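Local coordinates for sugar ABC transporter substrate-binding protein, BlMnBP1 (PDB 6I5R), which binds manno-oligosaccharides such as mannobiose and probably delivers them to an ABC transporter for uptake, at residues V158-I164 / L180-T185; A187-N193 / G275-V281; L167-P171 / M303-T308. One frame throughout, in Å; residues are numbered along the deposited sequence.

Interaction 1 of 3, residues V158-I164 / L180-T185. With ZN (zinc ion), chain K.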
loop_
_atom_site.group_PDB
_atom_site.type_symbol
_atom_site.label_atom_id
_atom_site.label_comp_id
_atom_site.label_asym_id
_atom_site.label_seq_id
_atom_site.Cartn_x
_atom_site.Cartn_y
_atom_site.Cartn_z
ATOM N N VAL A 158 -17.362 -0.672 -19.054
ATOM C CA VAL A 158 -16.614 0.168 -19.983
ATOM C C VAL A 158 -15.722 -0.678 -20.876
ATOM O O VAL A 158 -15.584 -0.410 -22.077
ATOM C CB VAL A 158 -15.790 1.208 -19.211
ATOM C CG1 VAL A 158 -14.873 1.975 -20.184
ATOM C CG2 VAL A 158 -16.723 2.145 -18.470
ATOM N N PHE A 159 -15.072 -1.686 -20.305
ATOM C CA PHE A 159 -14.241 -2.578 -21.112
ATOM C C PHE A 159 -15.059 -3.282 -22.195
ATOM O O PHE A 159 -14.616 -3.390 -23.347
ATOM C CB PHE A 159 -13.529 -3.582 -20.194
ATOM C CG PHE A 159 -12.207 -3.073 -19.636
ATOM C CD1 PHE A 159 -12.097 -1.806 -19.087
ATOM C CD2 PHE A 159 -11.086 -3.869 -19.671
ATOM C CE1 PHE A 159 -10.885 -1.351 -18.606
ATOM C CE2 PHE A 159 -9.884 -3.409 -19.224
ATOM C CZ PHE A 159 -9.793 -2.149 -18.663
ATOM N N GLU A 160 -16.261 -3.753 -21.853
ATOM C CA GLU A 160 -17.112 -4.399 -22.852
ATOM C C GLU A 160 -17.531 -3.411 -23.935
ATOM O O GLU A 160 -17.554 -3.762 -25.126
ATOM C CB GLU A 160 -18.328 -5.024 -22.158
ATOM C CG GLU A 160 -19.227 -5.923 -23.039
ATOM C CD GLU A 160 -18.604 -7.287 -23.437
ATOM O OE1 GLU A 160 -18.375 -8.182 -22.595
ATOM O OE2 GLU A 160 -18.365 -7.506 -24.635
ATOM N N GLU A 161 -17.828 -2.162 -23.557
ATOM C CA GLU A 161 -18.208 -1.173 -24.561
ATOM C C GLU A 161 -17.054 -0.897 -25.515
ATOM O O GLU A 161 -17.266 -0.640 -26.704
ATOM C CB GLU A 161 -18.655 0.118 -23.882
ATOM C CG GLU A 161 -19.080 1.202 -24.843
ATOM C CD GLU A 161 -20.473 1.001 -25.428
ATOM O OE1 GLU A 161 -21.121 -0.038 -25.174
ATOM O OE2 GLU A 161 -20.929 1.889 -26.166
ATOM N N ALA A 162 -15.827 -0.903 -24.999
ATOM C CA ALA A 162 -14.639 -0.687 -25.808
ATOM C C ALA A 162 -14.292 -1.895 -26.674
ATOM O O ALA A 162 -13.441 -1.794 -27.570
ATOM C CB ALA A 162 -13.473 -0.331 -24.877
ATOM N N GLY A 163 -14.953 -3.023 -26.464
ATOM C CA GLY A 163 -14.616 -4.181 -27.267
ATOM C C GLY A 163 -13.385 -4.916 -26.799
ATOM O O GLY A 163 -12.821 -5.709 -27.550
ATOM N N ILE A 164 -12.940 -4.669 -25.570
ATOM C CA ILE A 164 -11.795 -5.384 -25.025
ATOM C C ILE A 164 -12.233 -6.810 -24.703
ATOM O O ILE A 164 -13.175 -7.036 -23.931
ATOM C CB ILE A 164 -11.232 -4.660 -23.789
ATOM C CG1 ILE A 164 -10.749 -3.259 -24.192
ATOM C CG2 ILE A 164 -10.120 -5.488 -23.145
ATOM C CD1 ILE A 164 -10.456 -2.328 -23.009
ATOM N N LEU A 180 -8.774 2.179 -27.256
ATOM C CA LEU A 180 -10.130 1.735 -27.558
ATOM C C LEU A 180 -11.147 2.400 -26.642
ATOM O O LEU A 180 -12.234 2.796 -27.088
ATOM C CB LEU A 180 -10.237 0.206 -27.436
ATOM C CG LEU A 180 -9.518 -0.651 -28.494
ATOM C CD1 LEU A 180 -9.720 -2.142 -28.238
ATOM C CD2 LEU A 180 -10.044 -0.268 -29.866
ATOM N N ILE A 181 -10.831 2.482 -25.340
ATOM C CA ILE A 181 -11.722 3.136 -24.390
ATOM C C ILE A 181 -11.919 4.590 -24.784
ATOM O O ILE A 181 -13.035 5.125 -24.745
ATOM C CB ILE A 181 -11.153 2.990 -22.955
ATOM C CG1 ILE A 181 -11.212 1.516 -22.507
ATOM C CG2 ILE A 181 -11.866 3.928 -22.011
ATOM C CD1 ILE A 181 -10.217 1.132 -21.406
ATOM N N LYS A 182 -10.831 5.264 -25.133
ATOM C CA LYS A 182 -10.924 6.672 -25.483
ATOM C C LYS A 182 -11.788 6.855 -26.718
ATOM O O LYS A 182 -12.635 7.752 -26.764
ATOM C CB LYS A 182 -9.521 7.223 -25.704
ATOM C CG LYS A 182 -9.431 8.686 -25.987
ATOM C CD LYS A 182 -9.849 9.495 -24.811
ATOM C CE LYS A 182 -9.831 10.993 -25.174
ATOM N NZ LYS A 182 -10.429 11.734 -24.050
ATOM N N GLU A 183 -11.633 5.971 -27.703
ATOM C CA GLU A 183 -12.286 6.210 -28.982
ATOM C C GLU A 183 -13.721 5.737 -28.989
ATOM O O GLU A 183 -14.558 6.322 -29.684
ATOM C CB GLU A 183 -11.506 5.546 -30.111
ATOM C CG GLU A 183 -10.201 6.251 -30.331
ATOM C CD GLU A 183 -9.415 5.714 -31.455
ATOM O OE1 GLU A 183 -9.816 4.675 -31.999
ATOM O OE2 GLU A 183 -8.390 6.346 -31.810
ATOM N N LYS A 184 -14.046 4.729 -28.193
ATOM C CA LYS A 184 -15.357 4.125 -28.286
ATOM C C LYS A 184 -16.240 4.312 -27.071
ATOM O O LYS A 184 -17.420 3.964 -27.143
ATOM C CB LYS A 184 -15.216 2.625 -28.567
ATOM C CG LYS A 184 -14.531 2.308 -29.874
ATOM C CD LYS A 184 -14.117 0.857 -29.951
ATOM C CE LYS A 184 -15.228 -0.096 -29.462
ATOM N NZ LYS A 184 -16.441 0.104 -30.268
ATOM N N THR A 185 -15.726 4.808 -25.955
ATOM C CA THR A 185 -16.581 5.030 -24.799
ATOM C C THR A 185 -16.484 6.486 -24.384
ATOM O O THR A 185 -15.739 7.283 -24.974
ATOM C CB THR A 185 -16.206 4.140 -23.610
ATOM O OG1 THR A 185 -15.047 4.678 -22.973
ATOM C CG2 THR A 185 -15.950 2.698 -24.042
HETATM ZN ZN ZN K . -17.919 -9.522 -23.858
HETATM O O HOH W 1 -19.125 2.787 -28.932
HETATM O O HOH W 2 -17.519 -9.020 -25.276
#
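I181 reaches across from one helix into a groove formed by V158, F159, A162 and I164. Its longer branch does most of the work: CG1 lies 3.8 Å from A162 CB, and CD1 touches both I164 CD1 and the F159 ring, 3.8 Å from F159 CE1. With CG1 of I181 beside the backbone N (chi1 -68°), the shorter branch CG2 is left to meet V158 CG1, the two side chains crossing at about a right angle. I164 CD1 in turn sits over one face of the F159 ring, offset toward its rim. One turn further on, T185 CG2 packs against the aliphatic part of E161, 3.6 Å from E161 CG, and beside V158 O. L180 and the bent chain of K184 come over the end of the other helix, K184 CE lying 3.1 Å from A162 O.

Several groups hold these side chains in place. T185 OG1 donates to I181 O at 2.7 Å, while T185 N reaches the same oxygen from the opposite face of its carbonyl plane; the OG1 bond holds the side chain's rotation, with CG2 toward 158-162, and I181 O is gripped by two donors. G163 ends that helix in a Schellman motif, its positive phi suiting glycine, and sends the chain back to I164. The axes of 158-162 and 180-184 pass 8.9 Å apart at 76°, and A278 of strand 277-283 touches both V158 and I181. On the outer side, E160 binds a zinc ion through both carboxylate oxygens.

No direct hydrogen bond joins the two segments, and E161 OE2 stands 6.3 Å from K184 NZ, so cohesion rests on apolar packing, with any charge attraction probably a modest, solvent-screened addition at the rim.

Interaction 2 of 3, residues A187-N193 / G275-V281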
loop_
_atom_site.group_PDB
_atom_site.type_symbol
_atom_site.label_atom_id
_atom_site.label_comp_id
_atom_site.label_asym_id
_atom_site.label_seq_id
_atom_site.Cartn_x
_atom_site.Cartn_y
_atom_site.Cartn_z
ATOM N N ALA A 187 -15.632 7.182 -21.138
ATOM C CA ALA A 187 -14.921 7.148 -19.863
ATOM C C ALA A 187 -13.515 7.723 -20.002
ATOM O O ALA A 187 -12.877 7.611 -21.047
ATOM C CB ALA A 187 -14.824 5.716 -19.324
ATOM N N VAL A 188 -13.016 8.300 -18.915
ATOM C CA VAL A 188 -11.585 8.601 -18.830
ATOM C C VAL A 188 -10.855 7.260 -18.823
ATOM O O VAL A 188 -11.096 6.447 -17.914
ATOM C CB VAL A 188 -11.262 9.431 -17.575
ATOM C CG1 VAL A 188 -9.755 9.596 -17.411
ATOM C CG2 VAL A 188 -11.948 10.788 -17.640
ATOM N N PRO A 189 -9.969 6.973 -19.784
ATOM C CA PRO A 189 -9.332 5.643 -19.783
ATOM C C PRO A 189 -8.528 5.335 -18.526
ATOM O O PRO A 189 -8.660 4.248 -17.962
ATOM C CB PRO A 189 -8.439 5.676 -21.033
ATOM C CG PRO A 189 -9.129 6.686 -21.960
ATOM C CD PRO A 189 -9.718 7.716 -21.041
ATOM N N LEU A 190 -7.695 6.268 -18.067
ATOM C CA LEU A 190 -6.941 6.074 -16.834
ATOM C C LEU A 190 -6.977 7.380 -16.059
ATOM O O LEU A 190 -6.515 8.410 -16.554
ATOM C CB LEU A 190 -5.503 5.636 -17.128
ATOM C CG LEU A 190 -4.613 5.249 -15.935
ATOM C CD1 LEU A 190 -3.552 4.228 -16.280
ATOM C CD2 LEU A 190 -3.947 6.521 -15.381
ATOM N N TYR A 191 -7.530 7.339 -14.851
ATOM C CA TYR A 191 -7.642 8.522 -14.015
ATOM C C TYR A 191 -6.462 8.527 -13.068
ATOM O O TYR A 191 -6.236 7.543 -12.362
ATOM C CB TYR A 191 -8.953 8.510 -13.240
ATOM C CG TYR A 191 -9.332 9.808 -12.600
ATOM C CD1 TYR A 191 -9.992 10.781 -13.314
ATOM C CD2 TYR A 191 -9.066 10.043 -11.265
ATOM C CE1 TYR A 191 -10.367 11.972 -12.724
ATOM C CE2 TYR A 191 -9.444 11.219 -10.670
ATOM C CZ TYR A 191 -10.088 12.192 -11.400
ATOM O OH TYR A 191 -10.483 13.368 -10.805
ATOM N N THR A 192 -5.702 9.616 -13.062
ATOM C CA THR A 192 -4.434 9.566 -12.370
ATOM C C THR A 192 -4.552 9.845 -10.879
ATOM O O THR A 192 -3.674 9.420 -10.143
ATOM C CB THR A 192 -3.431 10.590 -12.915
ATOM O OG1 THR A 192 -3.963 11.908 -12.712
ATOM C CG2 THR A 192 -3.136 10.365 -14.361
ATOM N N ASN A 193 -5.598 10.553 -10.437
ATOM C CA ASN A 193 -5.671 11.082 -9.071
ATOM C C ASN A 193 -4.372 11.794 -8.715
ATOM O O ASN A 193 -3.860 11.690 -7.602
ATOM C CB ASN A 193 -5.999 9.990 -8.057
ATOM C CG ASN A 193 -7.500 9.832 -7.853
ATOM O OD1 ASN A 193 -8.176 10.799 -7.530
ATOM N ND2 ASN A 193 -8.023 8.624 -8.078
ATOM N N GLY A 275 -19.024 4.203 -14.449
ATOM C CA GLY A 275 -18.460 4.015 -15.771
ATOM C C GLY A 275 -17.948 5.265 -16.455
ATOM O O GLY A 275 -17.876 5.280 -17.684
ATOM N N GLU A 276 -17.615 6.321 -15.696
ATOM C CA GLU A 276 -17.020 7.551 -16.206
ATOM C C GLU A 276 -15.506 7.509 -16.142
ATOM O O GLU A 276 -14.842 8.363 -16.743
ATOM C CB GLU A 276 -17.500 8.762 -15.402
ATOM C CG GLU A 276 -18.987 8.921 -15.418
ATOM C CD GLU A 276 -19.465 10.111 -14.622
ATOM O OE1 GLU A 276 -18.769 11.154 -14.561
ATOM O OE2 GLU A 276 -20.546 9.982 -14.028
ATOM N N ILE A 277 -14.968 6.540 -15.422
ATOM C CA ILE A 277 -13.542 6.248 -15.401
ATOM C C ILE A 277 -13.377 4.760 -15.712
ATOM O O ILE A 277 -14.090 3.920 -15.151
ATOM C CB ILE A 277 -12.898 6.551 -14.037
ATOM C CG1 ILE A 277 -12.860 8.055 -13.713
ATOM C CG2 ILE A 277 -11.509 5.948 -14.006
ATOM C CD1 ILE A 277 -12.564 8.324 -12.234
ATOM N N ALA A 278 -12.424 4.427 -16.577
ATOM C CA ALA A 278 -12.263 3.019 -16.929
ATOM C C ALA A 278 -11.249 2.291 -16.050
ATOM O O ALA A 278 -11.466 1.132 -15.683
ATOM C CB ALA A 278 -11.836 2.871 -18.389
ATOM N N THR A 279 -10.124 2.931 -15.726
ATOM C CA THR A 279 -9.127 2.289 -14.881
ATOM C C THR A 279 -8.498 3.261 -13.890
ATOM O O THR A 279 -8.392 4.462 -14.138
ATOM C CB THR A 279 -8.001 1.654 -15.699
ATOM O OG1 THR A 279 -7.214 2.674 -16.316
ATOM C CG2 THR A 279 -8.557 0.734 -16.781
ATOM N N MET A 280 -8.090 2.703 -12.757
ATOM C CA MET A 280 -7.264 3.397 -11.779
ATOM C C MET A 280 -6.247 2.412 -11.234
ATOM O O MET A 280 -6.602 1.282 -10.904
ATOM C CB MET A 280 -8.119 3.986 -10.641
ATOM C CG MET A 280 -8.902 5.202 -11.092
ATOM S SD MET A 280 -9.612 6.142 -9.738
ATOM C CE MET A 280 -11.202 5.340 -9.559
ATOM N N VAL A 281 -4.989 2.837 -11.139
ATOM C CA VAL A 281 -3.906 1.960 -10.722
ATOM C C VAL A 281 -3.848 2.075 -9.203
ATOM O O VAL A 281 -3.277 3.011 -8.654
ATOM C CB VAL A 281 -2.596 2.337 -11.405
ATOM C CG1 VAL A 281 -1.438 1.469 -10.897
ATOM C CG2 VAL A 281 -2.762 2.188 -12.915
HETATM O O HOH W 3 -4.381 5.490 -11.924
#
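V188 and I277 pair as neighbours in a parallel bridge, and the backbone bonds set the frame. V188 N donates to E276 O and its O accepts from A278 N, both at 2.8 Å, so both the N-H and the C=O of V188 are bonded to the neighbouring segment. The chain turns a corner at P189, where T279 OG1 takes over, donating to P189 O at 2.7 Å; the backbone bond from T279 N to that oxygen is weak. Beyond the corner Y191 N meets T279 O almost straight on, at 3.1 Å, and a water bridges Y191 O and V281 N.

The apolar contacts centre on I277 and Y191. I277 CD1 makes a CH-pi contact over one face of the tyrosine ring, 3.9 Å from the Y191 ring centroid, while I277 CG2 packs on Y191 CB. The ring is presented there because its CG stands anti to the backbone N (chi1 -166°), and its far end is held by a hydrogen bond between the Y191 hydroxyl and D264 N. Cutting I277 back to an alanine is likely to leave that face of Y191 without its methyl cover and open a gap beside Y191 CB. On the other side of the strand, L190 CD1 meets V281 CG2 at 4.0 Å.

Sulfur adds a further element: M280 SD lies oblique to the Y191 ring in a Met-aromatic contact and 3.4 Å from N193 ND2.

With helix 171-184 shortly before strand 188-190, and helices on both sides of the paired strands, this parallel pairing fits the alpha/beta lobe architecture of periplasmic-type binding proteins.

Interaction 3 of 3, residues L167-P171 / M303-T308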
loop_
_atom_site.group_PDB
_atom_site.type_symbol
_atom_site.label_atom_id
_atom_site.label_comp_id
_atom_site.label_asym_id
_atom_site.label_seq_id
_atom_site.Cartn_x
_atom_site.Cartn_y
_atom_site.Cartn_z
ATOM N N LEU A 167 -8.112 -9.399 -20.850
ATOM C CA LEU A 167 -7.446 -8.370 -20.068
ATOM C C LEU A 167 -6.021 -8.160 -20.575
ATOM O O LEU A 167 -5.341 -9.121 -20.959
ATOM C CB LEU A 167 -7.454 -8.738 -18.590
ATOM C CG LEU A 167 -8.883 -8.810 -18.031
ATOM C CD1 LEU A 167 -8.841 -9.328 -16.582
ATOM C CD2 LEU A 167 -9.604 -7.475 -18.091
ATOM N N PRO A 168 -5.545 -6.915 -20.605
ATOM C CA PRO A 168 -4.196 -6.652 -21.119
ATOM C C PRO A 168 -3.135 -7.205 -20.183
ATOM O O PRO A 168 -3.279 -7.148 -18.965
ATOM C CB PRO A 168 -4.125 -5.116 -21.190
ATOM C CG PRO A 168 -5.174 -4.624 -20.247
ATOM C CD PRO A 168 -6.279 -5.685 -20.285
ATOM N N LYS A 169 -2.064 -7.737 -20.768
ATOM C CA LYS A 169 -1.014 -8.364 -19.991
ATOM C C LYS A 169 0.361 -7.770 -20.213
ATOM O O LYS A 169 1.308 -8.194 -19.542
ATOM C CB LYS A 169 -0.969 -9.864 -20.306
ATOM C CG LYS A 169 -2.239 -10.614 -19.905
ATOM C CD LYS A 169 -2.243 -12.062 -20.418
ATOM C CE LYS A 169 -1.037 -12.878 -19.999
ATOM N NZ LYS A 169 -0.847 -14.089 -20.878
ATOM N N THR A 170 0.504 -6.842 -21.146
ATOM C CA THR A 170 1.744 -6.145 -21.430
ATOM C C THR A 170 1.441 -4.660 -21.498
ATOM O O THR A 170 0.281 -4.260 -21.636
ATOM C CB THR A 170 2.327 -6.599 -22.769
ATOM O OG1 THR A 170 1.526 -6.011 -23.803
ATOM C CG2 THR A 170 2.297 -8.139 -22.844
ATOM N N PRO A 171 2.463 -3.815 -21.409
ATOM C CA PRO A 171 2.201 -2.374 -21.536
ATOM C C PRO A 171 1.626 -2.002 -22.887
ATOM O O PRO A 171 0.776 -1.105 -22.973
ATOM C CB PRO A 171 3.581 -1.748 -21.299
ATOM C CG PRO A 171 4.241 -2.717 -20.331
ATOM C CD PRO A 171 3.819 -4.082 -20.882
ATOM N N MET A 303 -7.751 -6.362 -11.859
ATOM C CA MET A 303 -6.866 -7.121 -12.719
ATOM C C MET A 303 -5.424 -6.938 -12.303
ATOM O O MET A 303 -5.063 -5.939 -11.668
ATOM C CB MET A 303 -7.008 -6.688 -14.181
ATOM C CG MET A 303 -6.766 -5.216 -14.400
ATOM S SD MET A 303 -6.807 -4.894 -16.166
ATOM C CE MET A 303 -5.086 -4.810 -16.467
ATOM N N PRO A 304 -4.568 -7.874 -12.675
ATOM C CA PRO A 304 -3.133 -7.671 -12.465
ATOM C C PRO A 304 -2.642 -6.482 -13.271
ATOM O O PRO A 304 -3.206 -6.134 -14.309
ATOM C CB PRO A 304 -2.514 -8.991 -12.946
ATOM C CG PRO A 304 -3.676 -9.978 -12.978
ATOM C CD PRO A 304 -4.857 -9.168 -13.333
ATOM N N PHE A 305 -1.590 -5.846 -12.775
ATOM C CA PHE A 305 -0.914 -4.833 -13.566
ATOM C C PHE A 305 -0.423 -5.475 -14.861
ATOM O O PHE A 305 0.053 -6.612 -14.846
ATOM C CB PHE A 305 0.276 -4.215 -12.802
ATOM C CG PHE A 305 0.840 -2.957 -13.469
ATOM C CD1 PHE A 305 1.871 -3.049 -14.395
ATOM C CD2 PHE A 305 0.314 -1.706 -13.201
ATOM C CE1 PHE A 305 2.361 -1.931 -15.031
ATOM C CE2 PHE A 305 0.805 -0.582 -13.839
ATOM C CZ PHE A 305 1.840 -0.697 -14.757
ATOM N N PRO A 306 -0.507 -4.784 -15.978
ATOM C CA PRO A 306 -0.208 -5.422 -17.279
ATOM C C PRO A 306 1.276 -5.528 -17.614
ATOM O O PRO A 306 1.784 -4.928 -18.548
ATOM C CB PRO A 306 -0.963 -4.519 -18.263
ATOM C CG PRO A 306 -0.954 -3.169 -17.586
ATOM C CD PRO A 306 -1.044 -3.420 -16.130
ATOM N N ILE A 307 1.978 -6.320 -16.818
ATOM C CA ILE A 307 3.325 -6.762 -17.141
ATOM C C ILE A 307 3.349 -8.277 -17.051
ATOM O O ILE A 307 2.752 -8.863 -16.142
ATOM C CB ILE A 307 4.385 -6.140 -16.202
ATOM C CG1 ILE A 307 4.599 -4.659 -16.569
ATOM C CG2 ILE A 307 5.719 -6.849 -16.318
ATOM C CD1 ILE A 307 5.551 -3.890 -15.665
ATOM N N THR A 308 3.990 -8.897 -18.029
ATOM C CA THR A 308 4.228 -10.332 -18.055
ATOM C C THR A 308 5.731 -10.562 -18.038
ATOM O O THR A 308 6.479 -9.927 -18.793
ATOM C CB THR A 308 3.586 -10.973 -19.281
ATOM O OG1 THR A 308 2.179 -10.702 -19.292
ATOM C CG2 THR A 308 3.814 -12.483 -19.279
HETATM O O HOH W 4 -3.190 -7.893 -16.451
#
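M303 places its CG between the backbone N and the carbonyl carbon (chi1 57°) and bends again at chi3, which carries the methyl CE to P168, where it lies 3.8 Å from P168 CG. The two side chains cross at about a right angle, while L167 CD1 covers the root of the methionine at M303 CB. At the other end T308 OG1 stands beside its own backbone N (chi1 -58°) and donates to K169 O at 2.7 Å, approaching from above the carbonyl plane; K169 CB rests 3.4 Å from the same T308 OG1. Between these ends P306, the centre of an inverse gamma turn, sets its ring carbon CB 3.6 Å from P168 O. P306 O faces P171 CD at 3.2 Å, and P171 N, being a proline nitrogen, has no hydrogen to offer it. A water lies between P168 O and P304 O, within bonding distance of each.

The 167-171 loop leads straight into helix 171-184, with T170 as its N-cap: its OG1 bonds E173 N. F174 of that helix packs on P168 and P306, I152 and Y154 of strand 139-155 lie against M303, and helix 239-252 backs I307.

The three contacts lie on one side of the chain's centre. Interactions 1 and 2 have centres about 12 Å apart and come in series: helix 171-184, which supplies 180-185, is followed in the chain by strand 188-190, and F159 CE1 packs on T279 CG2. Interaction 3 lies about 17 Å from interaction 1 and about 16 Å from interaction 2, measured between centres. Its segments alternate along the chain with those of interaction 1 and enclose interaction 2. F159 meets L167, and V281 meets F305, while interactions 2 and 3 share the mixed sheet. Packing thus joins helices, connecting loop and sheet into one continuous region; in interaction 2 the N193 side chain comes within about 9 Å of a bound mannose unit.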